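Extracellular invertase (Aspergillus kawachii, PDB 5XH8) is a family GH32 beta-fructofuranosidase that probably splits sucrose-type fructosides and, with high transfructosylation activity, probably builds fructooligosaccharides such as 1-kestose. Local coordinates at residues 311-316 and 369-374; 96-101 and 119-124; 294-297 and 301-304; 389-394 and 407-412. All coordinates share one frame; numbering follows the deposited sequence.

Contact 1. Residues 311-316 and 369-374. With NA (sodium ion), chain B.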
loop_
_atom_site.group_PDB
_atom_site.type_symbol
_atom_site.label_atom_id
_atom_site.label_comp_id
_atom_site.label_asym_id
_atom_site.label_seq_id
_atom_site.Cartn_x
_atom_site.Cartn_y
_atom_site.Cartn_z
ATOM N N PHE A 311 -7.756 17.549 -31.040
ATOM C CA PHE A 311 -8.494 16.349 -30.652
ATOM C C PHE A 311 -7.982 15.163 -31.460
ATOM O O PHE A 311 -7.809 15.265 -32.678
ATOM C CB PHE A 311 -9.991 16.520 -30.889
ATOM C CG PHE A 311 -10.689 17.324 -29.839
ATOM C CD1 PHE A 311 -10.657 18.715 -29.875
ATOM C CD2 PHE A 311 -11.412 16.700 -28.816
ATOM C CE1 PHE A 311 -11.309 19.460 -28.918
ATOM C CE2 PHE A 311 -12.074 17.451 -27.847
ATOM C CZ PHE A 311 -12.028 18.836 -27.901
ATOM N N LEU A 312 -7.680 14.053 -30.782
ATOM C CA LEU A 312 -7.472 12.780 -31.451
ATOM C C LEU A 312 -8.808 12.249 -32.029
ATOM O O LEU A 312 -8.836 11.543 -33.068
ATOM C CB LEU A 312 -6.843 11.789 -30.479
ATOM C CG LEU A 312 -6.556 10.383 -30.992
ATOM C CD1 LEU A 312 -5.661 10.390 -32.225
ATOM C CD2 LEU A 312 -5.939 9.583 -29.876
ATOM N N ASP A 313 -9.896 12.555 -31.343
ATOM C CA ASP A 313 -11.237 12.299 -31.892
ATOM C C ASP A 313 -12.220 13.266 -31.259
ATOM O O ASP A 313 -12.280 13.379 -30.027
ATOM C CB ASP A 313 -11.722 10.845 -31.700
ATOM C CG ASP A 313 -12.894 10.515 -32.622
ATOM O OD1 ASP A 313 -14.037 10.889 -32.280
ATOM O OD2 ASP A 313 -12.673 9.939 -33.707
ATOM N N TRP A 314 -12.977 13.960 -32.114
ATOM C CA TRP A 314 -13.954 14.965 -31.685
ATOM C C TRP A 314 -15.254 14.365 -31.152
ATOM O O TRP A 314 -16.097 15.104 -30.633
ATOM C CB TRP A 314 -14.265 15.969 -32.835
ATOM C CG TRP A 314 -13.189 16.975 -33.103
ATOM C CD1 TRP A 314 -12.116 16.835 -33.939
ATOM C CD2 TRP A 314 -13.090 18.283 -32.543
ATOM N NE1 TRP A 314 -11.348 17.967 -33.916
ATOM C CE2 TRP A 314 -11.927 18.876 -33.076
ATOM C CE3 TRP A 314 -13.875 19.016 -31.641
ATOM C CZ2 TRP A 314 -11.526 20.165 -32.734
ATOM C CZ3 TRP A 314 -13.481 20.295 -31.303
ATOM C CH2 TRP A 314 -12.307 20.857 -31.844
ATOM N N GLY A 315 -15.439 13.047 -31.270
ATOM C CA GLY A 315 -16.665 12.406 -30.775
ATOM C C GLY A 315 -16.927 12.667 -29.303
ATOM O O GLY A 315 -15.999 12.618 -28.470
ATOM N N PHE A 316 -18.169 12.998 -28.980
ATOM C CA PHE A 316 -18.595 13.166 -27.583
ATOM C C PHE A 316 -18.257 11.886 -26.771
ATOM O O PHE A 316 -17.677 11.986 -25.690
ATOM C CB PHE A 316 -20.093 13.510 -27.512
ATOM C CG PHE A 316 -20.612 13.733 -26.114
ATOM C CD1 PHE A 316 -20.995 12.641 -25.305
ATOM C CD2 PHE A 316 -20.746 15.019 -25.602
ATOM C CE1 PHE A 316 -21.483 12.831 -24.031
ATOM C CE2 PHE A 316 -21.231 15.219 -24.318
ATOM C CZ PHE A 316 -21.611 14.127 -23.539
ATOM N N THR A 369 -17.290 -0.004 -28.384
ATOM C CA THR A 369 -16.308 -0.530 -29.310
ATOM C C THR A 369 -15.047 0.299 -29.185
ATOM O O THR A 369 -15.093 1.400 -28.627
ATOM C CB THR A 369 -16.831 -0.476 -30.759
ATOM O OG1 THR A 369 -15.927 -1.153 -31.633
ATOM C CG2 THR A 369 -17.003 0.958 -31.231
ATOM N N LEU A 370 -13.928 -0.242 -29.681
ATOM C CA LEU A 370 -12.785 0.590 -29.994
ATOM C C LEU A 370 -12.977 1.089 -31.413
ATOM O O LEU A 370 -13.626 0.419 -32.242
ATOM C CB LEU A 370 -11.469 -0.197 -29.916
ATOM C CG LEU A 370 -11.124 -0.862 -28.588
ATOM C CD1 LEU A 370 -9.667 -1.323 -28.576
ATOM C CD2 LEU A 370 -11.402 0.068 -27.424
ATOM N N LEU A 371 -12.408 2.251 -31.695
ATOM C CA LEU A 371 -12.352 2.748 -33.073
ATOM C C LEU A 371 -11.235 2.048 -33.866
ATOM O O LEU A 371 -10.451 1.245 -33.320
ATOM C CB LEU A 371 -12.191 4.261 -33.065
ATOM C CG LEU A 371 -13.312 4.994 -32.314
ATOM C CD1 LEU A 371 -13.099 6.499 -32.421
ATOM C CD2 LEU A 371 -14.681 4.610 -32.853
ATOM N N LEU A 372 -11.196 2.300 -35.174
ATOM C CA LEU A 372 -10.193 1.697 -36.032
ATOM C C LEU A 372 -8.778 2.087 -35.522
ATOM O O LEU A 372 -8.577 3.209 -35.063
ATOM C CB LEU A 372 -10.332 2.208 -37.478
ATOM C CG LEU A 372 -11.657 1.979 -38.213
ATOM C CD1 LEU A 372 -11.657 2.826 -39.477
ATOM C CD2 LEU A 372 -11.857 0.495 -38.478
ATOM N N PRO A 373 -7.811 1.166 -35.605
ATOM C CA PRO A 373 -6.457 1.547 -35.215
ATOM C C PRO A 373 -6.001 2.709 -36.072
ATOM O O PRO A 373 -6.250 2.697 -37.296
ATOM C CB PRO A 373 -5.628 0.296 -35.526
ATOM C CG PRO A 373 -6.446 -0.494 -36.503
ATOM C CD PRO A 373 -7.873 -0.204 -36.135
ATOM N N ARG A 374 -5.348 3.695 -35.455
ATOM C CA ARG A 374 -4.888 4.884 -36.167
ATOM C C ARG A 374 -3.356 5.021 -36.062
ATOM O O ARG A 374 -2.774 4.856 -34.977
ATOM C CB ARG A 374 -5.553 6.130 -35.623
ATOM C CG ARG A 374 -7.037 6.177 -35.905
ATOM C CD ARG A 374 -7.786 7.282 -35.203
ATOM N NE ARG A 374 -9.215 7.133 -35.512
ATOM C CZ ARG A 374 -10.203 7.859 -34.999
ATOM N NH1 ARG A 374 -9.975 8.818 -34.117
ATOM N NH2 ARG A 374 -11.442 7.609 -35.384
HETATM NA NA NA B . -15.008 12.778 -26.318
HETATM O O HOH W 1 -13.409 14.120 -27.536
#
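Asp-313 and Arg-374 meet in a buried salt bridge within the family 32 fold, where the beta-propeller abuts the C-terminal beta-sandwich. Arg-374 grips a single oxygen with both terminal nitrogens: NH1 lies 3.0 Å from Asp-313 OD2, with an N-H...O angle of 153°, and NH2 lies 3.1 Å from the same OD2. NH1 takes the anti lone pair, away from OD1, and the carboxylate and guanidinium planes are only 21° apart. The ion pair is held further from the sandwich side, since Glu-552 forms a second salt bridge with NH2 and Ser-562 bonds to OD2. A long arginine, extended from CG to NE, suits the task of carrying charge across this interface.

Outside the salt bridge, the other aspartate oxygen closes an Asx turn, Gly-315 N reaching Asp-313 OD1 at 2.8 Å, and Ser-318 OG bonds to it as well. Van der Waals contact is slight: Leu-371 CD1 lies 3.7 Å from Asp-313 OD2, the two side chains crossing at about a right angle.

Metal coordination follows directly along the chain. Gly-315 O and the more distant Phe-316 O, at the end of the Asx turn and just after it, bind the sodium ion together with His-287 O and Ser-318 O. A water completes the set, lying 2.4 Å from the sodium ion and donating to Asp-313 O at 2.8 Å.

Contact 2. Residues 96-101 and 119-124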
loop_
_atom_site.group_PDB
_atom_site.type_symbol
_atom_site.label_atom_id
_atom_site.label_comp_id
_atom_site.label_asym_id
_atom_site.label_seq_id
_atom_site.Cartn_x
_atom_site.Cartn_y
_atom_site.Cartn_z
ATOM N N ALA A 96 -10.983 -3.497 -7.794
ATOM C CA ALA A 96 -10.998 -3.324 -9.245
ATOM C C ALA A 96 -9.611 -3.377 -9.860
ATOM O O ALA A 96 -8.590 -3.138 -9.171
ATOM C CB ALA A 96 -11.689 -2.004 -9.609
ATOM N N VAL A 97 -9.599 -3.701 -11.149
ATOM C CA VAL A 97 -8.428 -3.603 -11.987
ATOM C C VAL A 97 -8.676 -2.440 -12.933
ATOM O O VAL A 97 -9.628 -2.472 -13.733
ATOM C CB VAL A 97 -8.210 -4.873 -12.814
ATOM C CG1 VAL A 97 -7.134 -4.656 -13.902
ATOM C CG2 VAL A 97 -7.830 -6.028 -11.907
ATOM N N PHE A 98 -7.824 -1.423 -12.838
ATOM C CA PHE A 98 -7.867 -0.268 -13.739
ATOM C C PHE A 98 -6.779 -0.428 -14.817
ATOM O O PHE A 98 -6.128 -1.478 -14.921
ATOM C CB PHE A 98 -7.739 1.031 -12.924
ATOM C CG PHE A 98 -9.034 1.540 -12.288
ATOM C CD1 PHE A 98 -10.244 0.799 -12.288
ATOM C CD2 PHE A 98 -9.025 2.769 -11.636
ATOM C CE1 PHE A 98 -11.383 1.308 -11.665
ATOM C CE2 PHE A 98 -10.171 3.269 -11.017
ATOM C CZ PHE A 98 -11.350 2.553 -11.043
ATOM N N ASP A 99 -6.603 0.592 -15.647
ATOM C CA ASP A 99 -5.743 0.493 -16.814
ATOM C C ASP A 99 -4.285 0.215 -16.429
ATOM O O ASP A 99 -3.826 0.626 -15.373
ATOM C CB ASP A 99 -5.766 1.810 -17.624
ATOM C CG ASP A 99 -7.114 2.102 -18.280
ATOM O OD1 ASP A 99 -7.880 1.140 -18.522
ATOM O OD2 ASP A 99 -7.390 3.298 -18.558
ATOM N N GLY A 100 -3.570 -0.436 -17.337
ATOM C CA GLY A 100 -2.140 -0.606 -17.232
ATOM C C GLY A 100 -1.514 -0.689 -18.609
ATOM O O GLY A 100 -2.232 -0.759 -19.640
ATOM N N SER A 101 -0.179 -0.709 -18.619
ATOM C CA SER A 101 0.580 -0.856 -19.835
ATOM C C SER A 101 1.695 -1.878 -19.636
ATOM O O SER A 101 2.037 -2.249 -18.492
ATOM C CB SER A 101 1.140 0.501 -20.287
ATOM O OG SER A 101 1.877 1.124 -19.257
ATOM N N SER A 119 -8.304 -0.612 -4.447
ATOM C CA SER A 119 -8.712 -1.139 -3.140
ATOM C C SER A 119 -9.909 -0.435 -2.478
ATOM O O SER A 119 -10.465 -0.963 -1.503
ATOM C CB SER A 119 -7.531 -1.095 -2.191
ATOM O OG SER A 119 -6.459 -1.865 -2.681
ATOM N N TYR A 120 -10.299 0.736 -2.985
ATOM C CA TYR A 120 -11.396 1.542 -2.408
ATOM C C TYR A 120 -12.114 2.304 -3.507
ATOM O O TYR A 120 -11.467 2.862 -4.398
ATOM C CB TYR A 120 -10.891 2.573 -1.376
ATOM C CG TYR A 120 -10.272 1.913 -0.185
ATOM C CD1 TYR A 120 -11.061 1.436 0.871
ATOM C CD2 TYR A 120 -8.897 1.710 -0.126
ATOM C CE1 TYR A 120 -10.484 0.766 1.940
ATOM C CE2 TYR A 120 -8.314 1.018 0.934
ATOM C CZ TYR A 120 -9.101 0.552 1.960
ATOM O OH TYR A 120 -8.514 -0.109 3.010
ATOM N N LEU A 121 -13.438 2.323 -3.411
ATOM C CA LEU A 121 -14.317 3.086 -4.291
ATOM C C LEU A 121 -15.316 3.850 -3.376
ATOM O O LEU A 121 -15.543 3.430 -2.256
ATOM C CB LEU A 121 -15.070 2.140 -5.226
ATOM C CG LEU A 121 -14.301 1.515 -6.388
ATOM C CD1 LEU A 121 -15.196 0.524 -7.135
ATOM C CD2 LEU A 121 -13.810 2.582 -7.362
ATOM N N PRO A 122 -15.882 4.975 -3.814
ATOM C CA PRO A 122 -15.712 5.550 -5.171
ATOM C C PRO A 122 -14.441 6.368 -5.332
ATOM O O PRO A 122 -13.838 6.774 -4.358
ATOM C CB PRO A 122 -16.931 6.476 -5.299
ATOM C CG PRO A 122 -17.194 6.922 -3.907
ATOM C CD PRO A 122 -16.876 5.724 -3.018
ATOM N N ILE A 123 -14.067 6.633 -6.578
ATOM C CA ILE A 123 -12.931 7.471 -6.893
ATOM C C ILE A 123 -13.425 8.456 -7.945
ATOM O O ILE A 123 -13.923 8.041 -9.007
ATOM C CB ILE A 123 -11.762 6.634 -7.492
ATOM C CG1 ILE A 123 -11.306 5.514 -6.528
ATOM C CG2 ILE A 123 -10.602 7.531 -7.900
ATOM C CD1 ILE A 123 -10.533 4.426 -7.242
ATOM N N HIS A 124 -13.290 9.749 -7.660
ATOM C CA HIS A 124 -13.636 10.784 -8.646
ATOM C C HIS A 124 -12.964 12.113 -8.314
ATOM O O HIS A 124 -12.799 12.449 -7.159
ATOM C CB HIS A 124 -15.155 10.961 -8.762
ATOM C CG HIS A 124 -15.583 11.633 -10.023
ATOM N ND1 HIS A 124 -15.974 12.954 -10.063
ATOM C CD2 HIS A 124 -15.650 11.181 -11.298
ATOM C CE1 HIS A 124 -16.291 13.281 -11.302
ATOM N NE2 HIS A 124 -16.099 12.226 -12.074
#
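Phe-98 brings the outer end of its ring, carried on strand 96-103, against the ends of two aliphatic side chains, those of Leu-121 and Ile-123 in the loop that follows strand 112-118. The closer meeting is with the isoleucine, whose CD1 is 4.0 Å from Phe-98 CE2. The two side chains come from opposite directions and the methyl approaches the ring obliquely. Leu-121 touches the next corner of the ring more loosely, its CD2 lying 4.4 Å from Phe-98 CZ, again at a slant.

The first torsion of Phe-98 (chi1 -82°) aims CZ at the loop, and the rotation of the ring (chi2 8°) sets where CE2 points. Ile-123 answers with CG1 set beside its backbone N (chi1 -58°), and from there CD1 runs out to the ring. A flat aromatic group suits this place because it can serve two branched side chains at once, while leucine and isoleucine supply methyl groups without polar atoms to satisfy. Between them, a cis peptide bond precedes Pro-122 and bends the loop, and both neighbours of this proline face the strand. Arg-170 and Glu-134 also lie against Phe-98 and Ile-123, and bound glycerol, probably from crystallisation, comes within about 3 Å of the phenyl side chain. On its far side the loop reaches the dimer partner, where Tyr-120 OH bonds to Asn-92 of the second subunit.

The arrangement belongs to a four-stranded antiparallel blade of the GH32 beta-propeller, with a loop between the second and third strands folded back over an edge strand.

Contact 3. Residues 294-297 and 301-304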
loop_
_atom_site.group_PDB
_atom_site.type_symbol
_atom_site.label_atom_id
_atom_site.label_comp_id
_atom_site.label_asym_id
_atom_site.label_seq_id
_atom_site.Cartn_x
_atom_site.Cartn_y
_atom_site.Cartn_z
ATOM N N GLY A 294 4.666 19.099 -27.670
ATOM C CA GLY A 294 5.425 19.946 -26.785
ATOM C C GLY A 294 6.914 19.729 -26.815
ATOM O O GLY A 294 7.407 18.706 -27.307
ATOM N N THR A 295 7.633 20.713 -26.280
ATOM C CA THR A 295 9.084 20.616 -26.166
ATOM C C THR A 295 9.376 20.266 -24.727
ATOM O O THR A 295 8.617 20.612 -23.821
ATOM C CB THR A 295 9.801 21.933 -26.559
ATOM O OG1 THR A 295 9.291 23.005 -25.763
ATOM C CG2 THR A 295 9.593 22.276 -28.058
ATOM N N VAL A 296 10.493 19.589 -24.526
ATOM C CA VAL A 296 10.903 19.159 -23.223
ATOM C C VAL A 296 12.192 19.864 -22.855
ATOM O O VAL A 296 13.176 19.734 -23.550
ATOM C CB VAL A 296 11.103 17.639 -23.208
ATOM C CG1 VAL A 296 11.490 17.172 -21.819
ATOM C CG2 VAL A 296 9.807 16.955 -23.629
ATOM N N SER A 297 12.175 20.593 -21.749
ATOM C CA SER A 297 13.355 21.279 -21.220
ATOM C C SER A 297 13.612 20.831 -19.785
ATOM O O SER A 297 12.769 20.179 -19.169
ATOM C CB SER A 297 13.106 22.775 -21.223
ATOM O OG SER A 297 11.994 23.070 -20.400
ATOM N N SER A 301 14.250 20.369 -12.725
ATOM C CA SER A 301 13.305 19.296 -13.087
ATOM C C SER A 301 12.805 19.427 -14.525
ATOM O O SER A 301 12.683 20.530 -15.077
ATOM C CB SER A 301 12.129 19.265 -12.128
ATOM O OG SER A 301 11.416 20.476 -12.202
ATOM N N VAL A 302 12.522 18.283 -15.126
ATOM C CA VAL A 302 12.089 18.228 -16.510
ATOM C C VAL A 302 10.635 18.715 -16.663
ATOM O O VAL A 302 9.803 18.579 -15.761
ATOM C CB VAL A 302 12.330 16.819 -17.098
ATOM C CG1 VAL A 302 11.276 15.826 -16.612
ATOM C CG2 VAL A 302 12.381 16.861 -18.607
ATOM N N SER A 303 10.361 19.312 -17.811
ATOM C CA SER A 303 9.100 19.965 -18.092
ATOM C C SER A 303 8.675 19.725 -19.544
ATOM O O SER A 303 9.507 19.824 -20.447
ATOM C CB SER A 303 9.278 21.457 -17.869
ATOM O OG SER A 303 8.099 21.986 -17.356
ATOM N N PHE A 304 7.388 19.424 -19.750
ATOM C CA PHE A 304 6.785 19.308 -21.073
ATOM C C PHE A 304 6.025 20.604 -21.316
ATOM O O PHE A 304 5.179 20.974 -20.526
ATOM C CB PHE A 304 5.832 18.105 -21.099
ATOM C CG PHE A 304 5.028 17.967 -22.363
ATOM C CD1 PHE A 304 5.591 17.425 -23.502
ATOM C CD2 PHE A 304 3.690 18.325 -22.384
ATOM C CE1 PHE A 304 4.839 17.279 -24.671
ATOM C CE2 PHE A 304 2.931 18.175 -23.538
ATOM C CZ PHE A 304 3.511 17.650 -24.693
#
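Val-302 to Phe-304 lie on the return arm of a tight beta hairpin in a propeller blade, segments 294-297 and 302-304 running antiparallel with an axis angle of 172°. Ser-301 leads in from the turn, and Val-302 is the first to press on its neighbour. Its CG2, anti to the backbone N, is pushed against Val-296 CG1 at 3.3 Å, tighter than ordinary carbon contact. Both branched valines suit a hairpin face that helix 178-184 covers, for Leu-183 packs on each of them.

At Ser-303 the backbones join as a hydrogen-bonded pair with Ser-297. Ser-303 N gives its hydrogen to Ser-297 O at 2.9 Å, and Ser-297 N returns one to Ser-303 O at 3.1 Å. The two small hydroxyl side chains share the opposite face from the valines, a partly exposed setting that suits serine, and Ser-297 OG bonds on to Asn-305.

Phe-304 makes the non-hydrogen-bonded pair with Val-296, and its side chain returns to the valine face. Val-296 CG2 meets the edge of the ring, 4.2 Å from Phe-304 CD1, while Trp-226 stacks edge-to-face with the same ring. With CG anti to its backbone N (chi1 173°), the phenyl group reaches along to Gly-294, where the absence of a side chain lets the ring lie close to bare backbone: Phe-304 CE1 is 3.5 Å from Gly-294 CA.

Contact 4. Residues 389-394 and 407-412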
loop_
_atom_site.group_PDB
_atom_site.type_symbol
_atom_site.label_atom_id
_atom_site.label_comp_id
_atom_site.label_asym_id
_atom_site.label_seq_id
_atom_site.Cartn_x
_atom_site.Cartn_y
_atom_site.Cartn_z
ATOM N N LEU A 389 -5.287 33.263 -40.888
ATOM C CA LEU A 389 -5.760 31.884 -40.728
ATOM C C LEU A 389 -4.612 30.948 -40.380
ATOM O O LEU A 389 -4.725 30.149 -39.447
ATOM C CB LEU A 389 -6.457 31.380 -41.989
ATOM C CG LEU A 389 -7.729 32.106 -42.429
ATOM C CD1 LEU A 389 -8.183 31.528 -43.757
ATOM C CD2 LEU A 389 -8.839 32.019 -41.399
ATOM N N ALA A 390 -3.516 31.063 -41.123
ATOM C CA ALA A 390 -2.342 30.223 -40.906
ATOM C C ALA A 390 -1.575 30.556 -39.622
ATOM O O ALA A 390 -0.969 29.669 -39.028
ATOM C CB ALA A 390 -1.408 30.296 -42.101
ATOM N N ARG A 391 -1.609 31.825 -39.211
ATOM C CA ARG A 391 -0.776 32.340 -38.108
ATOM C C ARG A 391 -1.467 32.339 -36.746
ATOM O O ARG A 391 -0.835 32.691 -35.759
ATOM C CB ARG A 391 -0.298 33.784 -38.415
ATOM C CG ARG A 391 0.742 33.893 -39.514
ATOM C CD ARG A 391 2.141 33.585 -39.008
ATOM N NE ARG A 391 3.099 33.541 -40.110
ATOM C CZ ARG A 391 4.397 33.289 -39.977
ATOM N NH1 ARG A 391 4.919 33.034 -38.783
ATOM N NH2 ARG A 391 5.187 33.274 -41.047
ATOM N N GLU A 392 -2.742 31.960 -36.676
ATOM C CA GLU A 392 -3.469 31.990 -35.412
ATOM C C GLU A 392 -2.724 31.115 -34.404
ATOM O O GLU A 392 -2.203 30.060 -34.768
ATOM C CB GLU A 392 -4.895 31.486 -35.615
ATOM C CG GLU A 392 -5.778 31.560 -34.386
ATOM C CD GLU A 392 -7.234 31.303 -34.708
ATOM O OE1 GLU A 392 -7.969 30.851 -33.810
ATOM O OE2 GLU A 392 -7.661 31.542 -35.857
ATOM N N SER A 393 -2.608 31.596 -33.169
ATOM C CA SER A 393 -1.879 30.879 -32.123
ATOM C C SER A 393 -2.893 30.199 -31.186
ATOM O O SER A 393 -4.089 30.459 -31.249
ATOM C CB SER A 393 -0.999 31.851 -31.353
ATOM O OG SER A 393 -1.824 32.783 -30.700
ATOM N N GLY A 394 -2.407 29.324 -30.318
ATOM C CA GLY A 394 -3.284 28.567 -29.426
ATOM C C GLY A 394 -4.207 27.650 -30.210
ATOM O O GLY A 394 -5.363 27.472 -29.836
ATOM N N GLY A 407 5.102 34.053 -50.498
ATOM C CA GLY A 407 4.077 34.537 -49.562
ATOM C C GLY A 407 3.452 33.414 -48.727
ATOM O O GLY A 407 2.368 33.589 -48.169
ATOM N N THR A 408 4.153 32.279 -48.626
ATOM C CA THR A 408 3.616 31.048 -48.042
ATOM C C THR A 408 4.293 30.667 -46.723
ATOM O O THR A 408 5.310 31.253 -46.339
ATOM C CB THR A 408 3.757 29.855 -49.021
ATOM O OG1 THR A 408 5.132 29.655 -49.368
ATOM C CG2 THR A 408 2.950 30.076 -50.292
ATOM N N VAL A 409 3.703 29.680 -46.045
ATOM C CA VAL A 409 4.309 28.990 -44.889
ATOM C C VAL A 409 4.135 27.464 -45.010
ATOM O O VAL A 409 3.200 26.990 -45.664
ATOM C CB VAL A 409 3.707 29.445 -43.534
ATOM C CG1 VAL A 409 4.125 30.868 -43.209
ATOM C CG2 VAL A 409 2.183 29.333 -43.512
ATOM N N GLU A 410 5.049 26.706 -44.409
ATOM C CA GLU A 410 4.830 25.284 -44.144
ATOM C C GLU A 410 4.265 25.130 -42.724
ATOM O O GLU A 410 4.842 25.642 -41.750
ATOM C CB GLU A 410 6.118 24.492 -44.265
ATOM C CG GLU A 410 5.874 22.993 -44.266
ATOM C CD GLU A 410 7.125 22.189 -44.489
ATOM O OE1 GLU A 410 8.191 22.598 -43.989
ATOM O OE2 GLU A 410 7.046 21.140 -45.161
ATOM N N LEU A 411 3.134 24.437 -42.614
ATOM C CA LEU A 411 2.529 24.159 -41.317
ATOM C C LEU A 411 2.850 22.749 -40.874
ATOM O O LEU A 411 3.116 21.861 -41.703
ATOM C CB LEU A 411 1.020 24.349 -41.360
ATOM C CG LEU A 411 0.478 25.754 -41.634
ATOM C CD1 LEU A 411 -1.036 25.740 -41.500
ATOM C CD2 LEU A 411 1.102 26.795 -40.703
ATOM N N GLN A 412 2.831 22.564 -39.555
ATOM C CA GLN A 412 3.051 21.266 -38.922
ATOM C C GLN A 412 1.885 20.973 -37.976
ATOM O O GLN A 412 1.401 21.867 -37.281
ATOM C CB GLN A 412 4.357 21.300 -38.141
ATOM C CG GLN A 412 4.870 19.951 -37.676
ATOM C CD GLN A 412 5.903 20.080 -36.568
ATOM O OE1 GLN A 412 5.631 20.620 -35.499
ATOM N NE2 GLN A 412 7.087 19.588 -36.826
#
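A short helix packed on a beta strand defines this contact: Ala-390 and Arg-391, at the end of helix 388-391, rest on Val-409 and Leu-411 of strand 408-418. The strand begins at a G1 beta bulge, in which Gly-407 and Thr-408 both face Asp-403 across the hairpin, and the positive phi of Gly-407 (78°) matches that role. Farther along the strand, Val-409 points at the helix, whereas Leu-411 reaches it only with the end of its side chain.

Ala-390 is the close-packing residue. Its CB meets Val-409 CG2 at 4.0 Å, and a small methyl is well suited where the helix must approach the sheet; the nearest CA atoms, those of Ala-390 and Leu-411, are 7.8 Å apart. The other branch of the valine meets Arg-391 obliquely: the arginine chain bends at chi2 (-81°) and then runs straight, bringing NH2 to 3.4 Å from Val-409 CG1. The same NH2 is secured by a salt bridge to Asp-386. An arginine suits this position because its long end can pass against a valine methyl while its charge is met by an acid in the turn just before the helix.

Leu-411 sends CD2 to the helix end. The Ala-390 carbonyl there accepts a hydrogen bond from Trp-397 NE1, and Leu-411 CD2 lies 3.9 Å from Ala-390 O.

How the contacts relate
Along the chain the contacts follow in the order 2, 3, 1, 4, each closing before the next opens. Contacts 2 and 3 lie in different blades of the propeller, their centres about 29 Å apart, whereas contact 1 sits close to the middle of the molecule. Strand 302-311 starts in contact 3 and runs inward to the sodium-binding turn of contact 1. Contacts 1 and 4 both reach one mixed sheet, in which strands 366-385 and 408-418 are antiparallel neighbours. Contacts 2 and 4 are farthest apart, about 42 Å between centres. Contact 2 thus lies beside the acidic cluster of Asp-99, Asp-41 and Asp-171, contact 3 at an outlying hairpin, and contacts 1 and 4 beside the sandwich.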